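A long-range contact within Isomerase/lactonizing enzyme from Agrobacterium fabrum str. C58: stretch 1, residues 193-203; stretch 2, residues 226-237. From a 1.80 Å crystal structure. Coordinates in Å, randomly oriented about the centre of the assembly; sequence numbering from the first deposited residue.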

# COMPACT_ATOMS: atom_id res chain seq x y z
N GLY A 193 32.07 -10.12 -1.85
CA GLY A 193 31.26 -9.37 -2.81
C GLY A 193 30.62 -10.26 -3.86
O GLY A 193 30.99 -11.44 -4.01
N PRO A 194 29.63 -9.71 -4.59
CA PRO A 194 28.90 -10.43 -5.64
C PRO A 194 29.78 -10.91 -6.81
O PRO A 194 29.49 -11.95 -7.39
N ALA A 195 30.85 -10.16 -7.12
CA ALA A 195 31.79 -10.58 -8.15
C ALA A 195 32.53 -11.85 -7.78
O ALA A 195 32.65 -12.76 -8.60
N ALA A 196 33.01 -11.94 -6.54
CA ALA A 196 33.70 -13.13 -6.09
C ALA A 196 32.75 -14.33 -6.00
O ALA A 196 33.13 -15.45 -6.33
N GLU A 197 31.50 -14.07 -5.59
CA GLU A 197 30.47 -15.10 -5.52
C GLU A 197 30.11 -15.69 -6.89
O GLU A 197 30.12 -16.93 -7.04
N ILE A 198 29.83 -14.83 -7.87
CA ILE A 198 29.48 -15.29 -9.21
C ILE A 198 30.65 -15.97 -9.91
O ILE A 198 30.45 -16.96 -10.61
N ALA A 199 31.86 -15.45 -9.70
CA ALA A 199 33.12 -16.08 -10.14
C ALA A 199 33.24 -17.53 -9.65
O ALA A 199 33.47 -18.45 -10.45
N ASN A 200 33.06 -17.73 -8.35
CA ASN A 200 33.06 -19.06 -7.78
C ASN A 200 31.98 -19.99 -8.32
O ASN A 200 32.27 -21.11 -8.74
N LEU A 201 30.73 -19.50 -8.33
CA LEU A 201 29.61 -20.24 -8.88
C LEU A 201 29.82 -20.64 -10.35
O LEU A 201 29.63 -21.81 -10.70
N ARG A 202 30.27 -19.69 -11.17
CA ARG A 202 30.57 -19.94 -12.59
C ARG A 202 31.65 -21.04 -12.77
O ARG A 202 31.51 -21.92 -13.62
N GLN A 203 32.70 -20.97 -11.94
CA GLN A 203 33.78 -21.96 -11.95
C GLN A 203 33.28 -23.34 -11.53
O GLN A 203 33.52 -24.34 -12.21
N GLU A 226 27.89 -0.39 -11.31
CA GLU A 226 29.25 -0.80 -11.00
C GLU A 226 29.35 -2.29 -10.69
O GLU A 226 30.25 -2.99 -11.18
N LEU A 227 28.43 -2.77 -9.85
CA LEU A 227 28.43 -4.15 -9.41
C LEU A 227 28.03 -5.08 -10.57
O LEU A 227 28.58 -6.19 -10.73
N ILE A 228 27.08 -4.62 -11.38
CA ILE A 228 26.65 -5.38 -12.56
C ILE A 228 27.82 -5.53 -13.55
O ILE A 228 28.04 -6.61 -14.08
N ALA A 229 28.55 -4.44 -13.77
CA ALA A 229 29.82 -4.46 -14.52
C ALA A 229 30.87 -5.45 -13.97
O ALA A 229 31.51 -6.15 -14.76
N GLU A 230 31.01 -5.52 -12.64
CA GLU A 230 31.92 -6.47 -11.97
C GLU A 230 31.50 -7.92 -12.19
O GLU A 230 32.35 -8.83 -12.28
N MET A 231 30.19 -8.14 -12.26
CA MET A 231 29.65 -9.48 -12.45
C MET A 231 29.60 -9.93 -13.91
O MET A 231 29.62 -11.13 -14.20
N GLN A 232 29.52 -8.96 -14.82
CA GLN A 232 29.25 -9.30 -16.21
C GLN A 232 30.26 -10.19 -16.98
O GLN A 232 29.84 -10.95 -17.84
N PRO A 233 31.57 -10.13 -16.65
CA PRO A 233 32.51 -11.15 -17.16
C PRO A 233 32.16 -12.61 -16.86
O PRO A 233 32.70 -13.52 -17.50
N PHE A 234 31.27 -12.85 -15.90
CA PHE A 234 30.93 -14.20 -15.50
C PHE A 234 29.54 -14.61 -16.01
O PHE A 234 28.99 -15.63 -15.58
N ASP A 235 29.00 -13.82 -16.94
CA ASP A 235 27.75 -14.12 -17.64
C ASP A 235 26.52 -14.26 -16.69
O ASP A 235 25.95 -15.35 -16.56
N PRO A 236 26.12 -13.17 -16.01
CA PRO A 236 24.88 -13.24 -15.23
C PRO A 236 23.63 -13.42 -16.09
O PRO A 236 23.45 -12.74 -17.11
N TRP A 237 22.78 -14.35 -15.65
CA TRP A 237 21.50 -14.61 -16.28
C TRP A 237 20.60 -13.38 -16.22
O TRP A 237 20.11 -12.92 -17.26

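The most unusual feature of this contact is that its polar anchor joins a side chain to backbone: Arg202 reaches across to the second stretch and takes the carbonyls of two consecutive residues. Its NE donates to Phe234 O at 2.9 Å with a nearly straight geometry (164°), and its NH2 donates to the same Phe234 O at 3.2 Å. A weak bond from Arg202 NH2 to Asp235 O, 2.8 Å long but bent to 128°, completes the set. Both oxygens lie at the guanidinium edge, near its plane, where N-H groups can reach them. The side chain gets there by folding: chi1 is t, then chi2 and chi3 are both p. The Asp235 carboxylate, with chi1 t, adds charge but no directed hydrogen bond; its OD2 sits 3.9 Å from Arg202 NH2, a long salt bridge with the oxygen well out of the guanidinium plane.

The rest of the contact is mainly apolar. The two helices run at 25°, with axes 8.9 Å apart at closest approach. The closest backbone pair in the register is Ala195 CA to Met231 CA, at 4.9 Å. On the first helix Pro194, Ile198 and Arg202 point toward the partner, one every four residues, while Ala195 and Ala199 point sideways and still make contact.

Phe234 gives the largest covered area. Its CA-to-CB bond points toward the first helix, and with chi1 m and chi2 at -77° the ring offers one face to Ala199, whose CB stands 3.9 Å from the ring centroid in a CH-pi contact. Ile198 CG2 meets the same ring obliquely, 3.7 Å from Phe234 CD2. With both chi angles t, Ile198 also places CG2 3.9 Å from Met231 CG and CD1 3.8 Å from Pro236 CB.

At the start of the first helix, Pro194 packs CB against Met231 SD at 3.7 Å and CG against Leu227 CD2 at 3.8 Å. Met231 runs m, t, m; Leu227 is m, t, and although its CA-to-CB bond points sideways, its end comes nearer.

A water solves the polar problem here. In the first turn of a helix the amide of Ala195 has no carbonyl four residues back within the helix to bond, so it donates to water 1 (Ala195 N to water O, 3.1 Å), and the water donates to Glu230 OE1 (water O to OE1, 2.7 Å). Glu230, m then t, thus bridges to the helix start through solvent.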

# COMPACT_ATOMS: atom_id res chain seq x y z
CB PRO A 194 27.88 -9.39 -6.13
CG PRO A 194 28.41 -8.07 -5.70
CD PRO A 194 29.12 -8.33 -4.41
CB ALA A 195 32.77 -9.45 -8.51
CB ALA A 196 34.39 -12.88 -4.77
CB GLU A 197 29.21 -14.62 -4.79
CG GLU A 197 28.25 -15.76 -4.36
CD GLU A 197 28.65 -16.46 -3.04
OE1 GLU A 197 29.35 -15.85 -2.21
OE2 GLU A 197 28.25 -17.63 -2.83
CB ILE A 198 28.82 -14.19 -10.11
CG1 ILE A 198 28.09 -14.82 -11.32
CG2 ILE A 198 29.83 -13.11 -10.54
CD1 ILE A 198 27.12 -13.89 -12.08
CB ALA A 199 34.33 -15.25 -9.65
CB ASN A 200 32.99 -19.01 -6.25
CG ASN A 200 33.18 -20.38 -5.63
OD1 ASN A 200 34.25 -20.99 -5.76
ND2 ASN A 200 32.15 -20.89 -4.98
CB LEU A 201 28.28 -19.50 -8.67
CG LEU A 201 27.83 -19.41 -7.19
CD1 LEU A 201 26.57 -18.57 -7.05
CD2 LEU A 201 27.66 -20.79 -6.50
CB ARG A 202 30.99 -18.63 -13.29
CG ARG A 202 31.29 -18.73 -14.78
CD ARG A 202 30.13 -19.38 -15.55
NE ARG A 202 28.98 -18.48 -15.63
CZ ARG A 202 27.73 -18.87 -15.85
NH1 ARG A 202 27.44 -20.17 -15.96
NH2 ARG A 202 26.76 -17.97 -15.91
CB GLN A 203 34.91 -21.49 -11.02
CG GLN A 203 36.23 -22.20 -11.24
CD GLN A 203 36.69 -22.93 -9.99
OE1 GLN A 203 36.11 -23.94 -9.60
NE2 GLN A 203 37.73 -22.40 -9.36
CB GLU A 226 29.80 -0.02 -9.81
CG GLU A 226 30.24 1.39 -10.11
CD GLU A 226 30.57 2.17 -8.85
OE1 GLU A 226 31.03 1.55 -7.86
OE2 GLU A 226 30.36 3.40 -8.84
CB LEU A 227 27.50 -4.30 -8.20
CG LEU A 227 27.95 -3.68 -6.86
CD1 LEU A 227 26.82 -3.69 -5.85
CD2 LEU A 227 29.20 -4.38 -6.27
CB ILE A 228 25.41 -4.76 -13.20
CG1 ILE A 228 24.19 -4.94 -12.29
CG2 ILE A 228 25.11 -5.37 -14.56
CD1 ILE A 228 22.96 -4.14 -12.72
CB ALA A 229 30.41 -3.05 -14.62
CB GLU A 230 32.00 -6.19 -10.47
CG GLU A 230 33.02 -5.14 -10.05
CD GLU A 230 32.99 -4.86 -8.55
OE1 GLU A 230 33.09 -5.82 -7.75
OE2 GLU A 230 32.87 -3.67 -8.18
CB MET A 231 28.27 -9.59 -11.82
CG MET A 231 28.34 -9.55 -10.30
SD MET A 231 26.70 -9.84 -9.59
CE MET A 231 25.73 -8.60 -10.47
CB GLN A 232 28.60 -8.14 -17.01
CG GLN A 232 29.49 -7.37 -17.95
CD GLN A 232 29.69 -8.08 -19.28
OE1 GLN A 232 30.78 -8.58 -19.56
NE2 GLN A 232 28.64 -8.15 -20.10
CB PRO A 233 33.83 -10.78 -16.47
CG PRO A 233 33.73 -9.33 -16.24
CD PRO A 233 32.29 -9.11 -15.87
CB PHE A 234 31.08 -14.35 -13.99
CG PHE A 234 32.45 -13.94 -13.48
CD1 PHE A 234 33.55 -14.78 -13.65
CD2 PHE A 234 32.63 -12.69 -12.88
CE1 PHE A 234 34.82 -14.38 -13.20
CE2 PHE A 234 33.89 -12.29 -12.43
CZ PHE A 234 34.98 -13.13 -12.59
CB ASP A 235 27.92 -15.37 -18.52
CG ASP A 235 26.74 -15.59 -19.47
OD1 ASP A 235 26.24 -14.60 -20.03
OD2 ASP A 235 26.33 -16.76 -19.64
CB PRO A 236 24.86 -11.91 -14.47
CG PRO A 236 25.66 -10.98 -15.29
CD PRO A 236 26.74 -11.83 -15.91
CB TRP A 237 20.87 -15.81 -15.55
CG TRP A 237 19.48 -16.23 -15.89
CD1 TRP A 237 18.76 -15.96 -17.02
CD2 TRP A 237 18.65 -17.05 -15.08
NE1 TRP A 237 17.51 -16.56 -16.95
CE2 TRP A 237 17.43 -17.24 -15.76
CE3 TRP A 237 18.83 -17.65 -13.81
CZ2 TRP A 237 16.37 -17.97 -15.22
CZ3 TRP A 237 17.78 -18.40 -13.27
CH2 TRP A 237 16.57 -18.56 -13.99
O HOH W 1 31.95 -7.52 -5.95